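Local coordinates for Galactose/lactose metabolism regulatory protein GAL80 (Saccharomyces cerevisiae, PDB 3BTV) that represses the galactose and lactose metabolic genes by binding the activator GAL4 and blocking its transcriptional activation when no inducing sugar is present, at residues Trp126-Glu136 / Leu405-Glu416. The protein carries 1 engineered substitution. Residues are numbered along the deposited sequence; the frame is centred on the assembly and turned at random.
Sequences WALACSLDQAE and LMDALILHRLIE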
# COMPACT_ATOMS: atom_id res chain seq x y z
N TRP B 126 -8.60 25.23 -0.52
CA TRP B 126 -9.06 23.84 -0.58
C TRP B 126 -9.46 23.45 0.84
O TRP B 126 -8.76 23.78 1.78
CB TRP B 126 -7.95 22.92 -1.10
CG TRP B 126 -8.37 21.48 -1.12
CD1 TRP B 126 -8.04 20.53 -0.21
CD2 TRP B 126 -9.22 20.84 -2.08
NE1 TRP B 126 -8.63 19.34 -0.53
CE2 TRP B 126 -9.37 19.51 -1.68
CE3 TRP B 126 -9.88 21.28 -3.23
CZ2 TRP B 126 -10.14 18.59 -2.40
CZ3 TRP B 126 -10.64 20.37 -3.95
CH2 TRP B 126 -10.77 19.04 -3.53
N ALA B 127 -10.59 22.76 1.01
CA ALA B 127 -11.42 22.27 -0.08
C ALA B 127 -12.39 23.34 -0.57
O ALA B 127 -12.78 24.24 0.18
CB ALA B 127 -12.20 21.03 0.37
N LEU B 128 -12.79 23.22 -1.83
CA LEU B 128 -13.67 24.21 -2.44
C LEU B 128 -15.02 24.23 -1.73
O LEU B 128 -15.55 25.29 -1.40
CB LEU B 128 -13.85 23.94 -3.93
CG LEU B 128 -14.78 24.93 -4.65
CD1 LEU B 128 -14.37 26.38 -4.37
CD2 LEU B 128 -14.82 24.65 -6.15
N ALA B 129 -15.57 23.05 -1.47
CA ALA B 129 -16.87 22.95 -0.81
C ALA B 129 -17.01 21.65 -0.03
O ALA B 129 -16.06 20.87 0.08
CB ALA B 129 -17.98 23.08 -1.83
N CYS B 130 -18.19 21.44 0.54
CA CYS B 130 -18.47 20.26 1.37
C CYS B 130 -18.95 19.05 0.58
O CYS B 130 -19.06 17.96 1.13
CB CYS B 130 -19.52 20.60 2.43
SG CYS B 130 -18.94 21.84 3.58
N SER B 131 -19.26 19.25 -0.69
CA SER B 131 -19.72 18.16 -1.55
C SER B 131 -19.44 18.50 -3.00
O SER B 131 -19.24 19.67 -3.35
CB SER B 131 -21.22 17.94 -1.38
OG SER B 131 -21.95 19.07 -1.86
N LEU B 132 -19.41 17.48 -3.85
CA LEU B 132 -19.21 17.67 -5.28
C LEU B 132 -20.34 18.57 -5.82
O LEU B 132 -20.10 19.51 -6.59
CB LEU B 132 -19.17 16.31 -5.99
CG LEU B 132 -19.04 16.34 -7.52
CD1 LEU B 132 -17.85 17.17 -7.94
CD2 LEU B 132 -18.96 14.94 -8.08
N ASP B 133 -21.56 18.29 -5.38
CA ASP B 133 -22.70 19.12 -5.77
C ASP B 133 -22.45 20.61 -5.53
O ASP B 133 -22.59 21.42 -6.44
CB ASP B 133 -23.97 18.68 -5.03
CG ASP B 133 -24.59 17.44 -5.63
OD1 ASP B 133 -24.26 17.12 -6.80
OD2 ASP B 133 -25.41 16.79 -4.95
N GLN B 134 -22.08 20.95 -4.29
CA GLN B 134 -21.71 22.33 -3.96
C GLN B 134 -20.58 22.83 -4.84
O GLN B 134 -20.61 23.97 -5.31
CB GLN B 134 -21.27 22.43 -2.50
CG GLN B 134 -22.39 22.62 -1.49
CD GLN B 134 -21.88 23.06 -0.12
OE1 GLN B 134 -20.67 23.12 0.13
NE2 GLN B 134 -22.81 23.38 0.78
N ALA B 135 -19.55 21.99 -5.03
CA ALA B 135 -18.37 22.41 -5.79
C ALA B 135 -18.75 22.79 -7.22
O ALA B 135 -18.32 23.81 -7.75
CB ALA B 135 -17.29 21.31 -5.78
N GLU B 136 -19.58 21.95 -7.83
CA GLU B 136 -20.09 22.23 -9.17
C GLU B 136 -20.90 23.51 -9.26
O GLU B 136 -20.76 24.28 -10.22
CB GLU B 136 -20.86 21.03 -9.72
CG GLU B 136 -19.92 20.02 -10.36
CD GLU B 136 -20.53 18.65 -10.53
OE1 GLU B 136 -21.71 18.46 -10.15
OE2 GLU B 136 -19.83 17.75 -11.04
N LEU B 405 -10.16 26.83 -9.90
CA LEU B 405 -11.33 26.11 -9.42
C LEU B 405 -11.66 24.87 -10.27
O LEU B 405 -12.31 23.94 -9.79
CB LEU B 405 -12.53 27.06 -9.33
CG LEU B 405 -12.84 27.63 -7.94
CD1 LEU B 405 -11.57 27.92 -7.13
CD2 LEU B 405 -13.70 28.87 -8.06
N MET B 406 -11.21 24.85 -11.52
CA MET B 406 -11.40 23.65 -12.33
C MET B 406 -10.51 22.51 -11.83
O MET B 406 -10.93 21.35 -11.79
CB MET B 406 -11.09 23.92 -13.80
CG MET B 406 -11.18 22.66 -14.64
SD MET B 406 -12.81 21.88 -14.46
CE MET B 406 -13.81 22.93 -15.46
N ASP B 407 -9.28 22.83 -11.46
CA ASP B 407 -8.40 21.85 -10.85
C ASP B 407 -9.03 21.36 -9.54
O ASP B 407 -9.00 20.18 -9.23
CB ASP B 407 -7.01 22.44 -10.61
CG ASP B 407 -6.30 22.78 -11.90
OD1 ASP B 407 -5.99 21.86 -12.68
OD2 ASP B 407 -6.04 23.98 -12.15
N ALA B 408 -9.61 22.28 -8.78
CA ALA B 408 -10.34 21.91 -7.56
C ALA B 408 -11.49 20.96 -7.88
O ALA B 408 -11.68 19.96 -7.21
CB ALA B 408 -10.87 23.16 -6.85
N LEU B 409 -12.26 21.30 -8.91
CA LEU B 409 -13.45 20.52 -9.26
C LEU B 409 -13.07 19.08 -9.61
O LEU B 409 -13.66 18.13 -9.11
CB LEU B 409 -14.17 21.20 -10.43
CG LEU B 409 -15.51 20.60 -10.86
CD1 LEU B 409 -16.47 20.58 -9.68
CD2 LEU B 409 -16.08 21.40 -12.02
N ILE B 410 -12.05 18.92 -10.44
CA ILE B 410 -11.56 17.61 -10.82
C ILE B 410 -11.13 16.80 -9.58
O ILE B 410 -11.42 15.61 -9.46
CB ILE B 410 -10.41 17.74 -11.83
CG1 ILE B 410 -10.95 18.26 -13.17
CG2 ILE B 410 -9.66 16.40 -11.98
CD1 ILE B 410 -9.87 18.86 -14.06
N LEU B 411 -10.47 17.46 -8.65
CA LEU B 411 -10.07 16.82 -7.40
C LEU B 411 -11.31 16.38 -6.61
O LEU B 411 -11.37 15.27 -6.07
CB LEU B 411 -9.20 17.76 -6.57
CG LEU B 411 -8.56 17.18 -5.30
CD1 LEU B 411 -7.88 15.86 -5.60
CD2 LEU B 411 -7.57 18.19 -4.71
N HIS B 412 -12.30 17.27 -6.54
CA HIS B 412 -13.56 16.91 -5.89
C HIS B 412 -14.20 15.67 -6.52
O HIS B 412 -14.74 14.83 -5.81
CB HIS B 412 -14.55 18.07 -5.90
CG HIS B 412 -14.49 18.91 -4.67
ND1 HIS B 412 -14.85 18.44 -3.42
CD2 HIS B 412 -14.13 20.21 -4.49
CE1 HIS B 412 -14.69 19.40 -2.53
NE2 HIS B 412 -14.25 20.48 -3.15
N ARG B 413 -14.14 15.57 -7.84
CA ARG B 413 -14.70 14.40 -8.52
C ARG B 413 -13.97 13.15 -8.09
O ARG B 413 -14.58 12.09 -7.94
CB ARG B 413 -14.62 14.55 -10.04
CG ARG B 413 -15.58 15.61 -10.59
CD ARG B 413 -15.42 15.82 -12.09
NE ARG B 413 -16.42 16.77 -12.60
CZ ARG B 413 -16.50 17.18 -13.86
NH1 ARG B 413 -15.64 16.73 -14.78
NH2 ARG B 413 -17.45 18.03 -14.21
N LEU B 414 -12.66 13.29 -7.90
CA LEU B 414 -11.87 12.15 -7.45
C LEU B 414 -12.22 11.78 -6.01
O LEU B 414 -12.36 10.60 -5.68
CB LEU B 414 -10.36 12.44 -7.58
CG LEU B 414 -9.44 11.29 -7.18
CD1 LEU B 414 -9.71 10.06 -8.03
CD2 LEU B 414 -7.94 11.72 -7.27
N ILE B 415 -12.35 12.78 -5.14
CA ILE B 415 -12.71 12.52 -3.76
C ILE B 415 -14.11 11.90 -3.70
O ILE B 415 -14.35 10.94 -2.96
CB ILE B 415 -12.73 13.81 -2.93
CG1 ILE B 415 -11.30 14.39 -2.81
CG2 ILE B 415 -13.29 13.52 -1.56
CD1 ILE B 415 -10.28 13.41 -2.29
N GLU B 416 -15.03 12.46 -4.47
CA GLU B 416 -16.38 11.89 -4.52
C GLU B 416 -16.28 10.41 -4.88
O GLU B 416 -16.92 9.58 -4.24
CB GLU B 416 -17.25 12.64 -5.53
CG GLU B 416 -18.67 12.07 -5.68
CD GLU B 416 -19.33 11.76 -4.34
OE1 GLU B 416 -19.02 12.44 -3.34
OE2 GLU B 416 -20.16 10.82 -4.30
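H412 reaches from helix 405-424 into the turn between W126 and L132, with W126 CH2 over one ring face and the A135 methyl over the other, CB 4.0 Å from the imidazole centroid. At the ring edge, NE2 accepts a weak hydrogen bond from A129 N (3.3 Å, 158° at the hydrogen), and CE1 meets A129 O. The buried imidazole is sandwiched between W126 and A135, and the weak bond to the loop backbone gives its NE2 a partner. W126 and H412 meet obliquely, their planes at 42°. With CG anti to the backbone N (chi1 178°), the indole swings over to the helix: L411 CD2 lies 3.5 Å from the centroid of its six-membered ring in a CH-pi contact, and A127 CB, across a cis peptide bond, covers the opposite face. At the indole edge W126 CZ3 approaches A408 O, while NE1 bonds T211 O of helix 209-225. L128 spreads both methyls against L405 CG and lays CB near the A408 methyl. L132 is a knob in the hole formed by L409, H412, R413 and E416: CD1 sits 3.8 Å from R413 CG, and CD2 packs on E416 CB and CG. L409 CD1 touches E136 CG at 3.6 Å; beyond it the E136 OE2 to R413 NE salt bridge is long (3.9 Å), and R413 also bonds I433 O through NH1. S131 OG N-caps helix 132-143, accepting from Q134 N. Segments 132-136 and 405-416 run nearly antiparallel, their axes 9.7 Å apart at closest approach, packing a C-terminal helix onto the turn after strand 121-125 and the start of helix 132-143, a beta-to-alpha connection of the Rossmann fold of the GFO/IDH/MocA oxidoreductase family.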